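Local coordinates for Alr1585 protein (Nostoc sp., PDB 5C2I) that is a heme-containing DyP-type peroxidase that probably uses hydrogen peroxide to oxidise dyes and related substrates, at residues F144-H149 and E178-E183. The protein carries 1 engineered substitution. Numbering follows the deposited sequence.
Sequences FQSEIH and EIVHRE
In the N-terminal DyP alpha+beta barrel domain, Phe-144 of helix 142-145 meets His-181 of strand 177-189 in the antiparallel sheet, and Ser-146 and Ile-148 of the loop after the helix meet Val-180. The Phe-144 and His-181 rings cross obliquely, with centroids 4.4 Å apart and planes at 50°. The phenyl lies over one imidazole face: Phe-144 CZ is 3.4 Å from His-181 CD2, and Phe-144 CE2 is equally near His-181 NE2. His-181 CG is anti to the backbone N (chi1 -171°), which sets CG on the Phe-144 side. His-181 NE2 donates to Glu-183 OE2 at 2.6 Å; OE2 lies 14° from the imidazole plane, whereas NE2 meets it on the anti side and 35° out of the carboxylate plane, and the bond restrains the imidazole's rotation. Val-180 makes the second, looser patch. Its CB is 4.1 Å from Ser-146 OG, while CG2 stands 4.1 Å from Ile-148 CG1. No hydrogen bond spans the two segments, which indicates that van der Waals packing carries the contact. Glu-183 OE2 also forms a salt bridge with Lys-258, consistent with a charged carboxylate. Strand 42-50 pairs with strand 177-189, Phe-47 bonding through its backbone to Val-180 and His-181 and meeting Phe-144 edge-to-face; strand 250-261 supplies Lys-258, while Gln-171 of the second subunit packs on His-181.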
loop_
_atom_site.group_PDB
_atom_site.type_symbol
_atom_site.label_atom_id
_atom_site.label_comp_id
_atom_site.label_asym_id
_atom_site.label_seq_id
_atom_site.Cartn_x
_atom_site.Cartn_y
_atom_site.Cartn_z
ATOM N N PHE A 144 -35.595 -9.032 -8.068
ATOM C CA PHE A 144 -36.515 -8.654 -7.028
ATOM C C PHE A 144 -37.973 -8.780 -7.431
ATOM O O PHE A 144 -38.836 -8.669 -6.581
ATOM C CB PHE A 144 -36.209 -7.227 -6.550
ATOM C CG PHE A 144 -34.866 -7.094 -5.858
ATOM C CD1 PHE A 144 -34.678 -7.597 -4.582
ATOM C CD2 PHE A 144 -33.791 -6.520 -6.504
ATOM C CE1 PHE A 144 -33.462 -7.484 -3.956
ATOM C CE2 PHE A 144 -32.564 -6.413 -5.882
ATOM C CZ PHE A 144 -32.397 -6.906 -4.607
ATOM N N GLN A 145 -38.251 -8.986 -8.725
ATOM C CA GLN A 145 -39.622 -9.160 -9.163
ATOM C C GLN A 145 -40.177 -10.532 -8.850
ATOM O O GLN A 145 -41.380 -10.725 -8.880
ATOM C CB GLN A 145 -39.762 -8.852 -10.652
ATOM C CG GLN A 145 -39.465 -7.374 -10.935
ATOM C CD GLN A 145 -39.822 -6.939 -12.328
ATOM O OE1 GLN A 145 -40.780 -7.425 -12.896
ATOM N NE2 GLN A 145 -39.038 -6.041 -12.900
ATOM N N SER A 146 -39.308 -11.497 -8.595
ATOM C CA SER A 146 -39.744 -12.843 -8.204
ATOM C C SER A 146 -40.362 -12.814 -6.820
ATOM O O SER A 146 -40.115 -11.902 -6.052
ATOM C CB SER A 146 -38.548 -13.788 -8.155
ATOM O OG SER A 146 -38.056 -14.015 -9.477
ATOM N N GLU A 147 -41.160 -13.832 -6.504
ATOM C CA GLU A 147 -41.623 -14.032 -5.152
ATOM C C GLU A 147 -40.404 -14.544 -4.345
ATOM O O GLU A 147 -39.818 -15.556 -4.676
ATOM C CB GLU A 147 -42.770 -15.045 -5.100
ATOM C CG GLU A 147 -43.245 -15.309 -3.685
ATOM C CD GLU A 147 -44.447 -16.236 -3.611
ATOM O OE1 GLU A 147 -45.478 -15.899 -4.232
ATOM O OE2 GLU A 147 -44.376 -17.270 -2.894
ATOM N N ILE A 148 -39.997 -13.761 -3.367
ATOM C CA ILE A 148 -38.840 -14.083 -2.563
ATOM C C ILE A 148 -39.304 -14.701 -1.253
ATOM O O ILE A 148 -40.167 -14.143 -0.570
ATOM C CB ILE A 148 -38.010 -12.832 -2.326
ATOM C CG1 ILE A 148 -37.446 -12.343 -3.663
ATOM C CG2 ILE A 148 -36.894 -13.092 -1.323
ATOM C CD1 ILE A 148 -36.772 -10.979 -3.564
ATOM N N HIS A 149 -38.721 -15.844 -0.925
ATOM C CA HIS A 149 -39.040 -16.549 0.316
ATOM C C HIS A 149 -38.102 -16.278 1.465
ATOM O O HIS A 149 -38.483 -16.329 2.638
ATOM C CB HIS A 149 -39.103 -18.063 0.051
ATOM C CG HIS A 149 -40.233 -18.480 -0.847
ATOM N ND1 HIS A 149 -40.239 -19.661 -1.541
ATOM C CD2 HIS A 149 -41.399 -17.864 -1.167
ATOM C CE1 HIS A 149 -41.349 -19.764 -2.245
ATOM N NE2 HIS A 149 -42.071 -18.686 -2.032
ATOM N N GLU A 178 -34.314 -22.018 -5.781
ATOM C CA GLU A 178 -33.781 -21.166 -6.823
ATOM C C GLU A 178 -33.121 -19.983 -6.150
ATOM O O GLU A 178 -33.705 -19.376 -5.248
ATOM C CB GLU A 178 -34.904 -20.631 -7.718
ATOM C CG GLU A 178 -35.686 -21.708 -8.456
ATOM C CD GLU A 178 -34.834 -22.466 -9.454
ATOM O OE1 GLU A 178 -33.853 -21.883 -9.945
ATOM O OE2 GLU A 178 -35.119 -23.652 -9.718
ATOM N N ILE A 179 -31.906 -19.663 -6.551
ATOM C CA ILE A 179 -31.298 -18.423 -6.122
ATOM C C ILE A 179 -31.751 -17.386 -7.144
ATOM O O ILE A 179 -31.271 -17.399 -8.278
ATOM C CB ILE A 179 -29.771 -18.564 -6.052
ATOM C CG1 ILE A 179 -29.390 -19.608 -4.977
ATOM C CG2 ILE A 179 -29.139 -17.233 -5.765
ATOM C CD1 ILE A 179 -27.932 -20.011 -4.985
ATOM N N VAL A 180 -32.679 -16.529 -6.762
ATOM C CA VAL A 180 -33.307 -15.628 -7.734
ATOM C C VAL A 180 -32.519 -14.333 -7.880
ATOM O O VAL A 180 -32.696 -13.604 -8.851
ATOM C CB VAL A 180 -34.805 -15.344 -7.410
ATOM C CG1 VAL A 180 -35.598 -16.645 -7.408
ATOM C CG2 VAL A 180 -34.977 -14.591 -6.096
ATOM N N HIS A 181 -31.671 -14.038 -6.906
ATOM C CA HIS A 181 -30.863 -12.834 -6.943
ATOM C C HIS A 181 -29.669 -12.976 -6.025
ATOM O O HIS A 181 -29.773 -13.635 -4.971
ATOM C CB HIS A 181 -31.703 -11.622 -6.549
ATOM C CG HIS A 181 -31.004 -10.340 -6.765
ATOM N ND1 HIS A 181 -30.594 -9.936 -8.013
ATOM C CD2 HIS A 181 -30.524 -9.426 -5.894
ATOM C CE1 HIS A 181 -29.960 -8.779 -7.908
ATOM N NE2 HIS A 181 -29.901 -8.453 -6.633
ATOM N N ARG A 182 -28.544 -12.369 -6.422
ATOM C CA ARG A 182 -27.347 -12.305 -5.579
ATOM C C ARG A 182 -26.781 -10.888 -5.563
ATOM O O ARG A 182 -26.713 -10.222 -6.602
ATOM C CB ARG A 182 -26.285 -13.293 -6.058
ATOM C CG ARG A 182 -24.960 -13.226 -5.316
ATOM C CD ARG A 182 -23.967 -14.317 -5.724
ATOM N NE ARG A 182 -22.631 -14.073 -5.180
ATOM C CZ ARG A 182 -21.715 -14.983 -4.932
ATOM N NH1 ARG A 182 -21.948 -16.281 -5.111
ATOM N NH2 ARG A 182 -20.543 -14.584 -4.462
ATOM N N GLU A 183 -26.306 -10.480 -4.389
ATOM C CA GLU A 183 -25.422 -9.337 -4.257
ATOM C C GLU A 183 -24.127 -9.743 -3.544
ATOM O O GLU A 183 -24.107 -10.673 -2.711
ATOM C CB GLU A 183 -26.101 -8.201 -3.496
ATOM C CG GLU A 183 -27.371 -7.629 -4.151
ATOM C CD GLU A 183 -27.118 -6.800 -5.398
ATOM O OE1 GLU A 183 -25.966 -6.375 -5.674
ATOM O OE2 GLU A 183 -28.122 -6.564 -6.130
#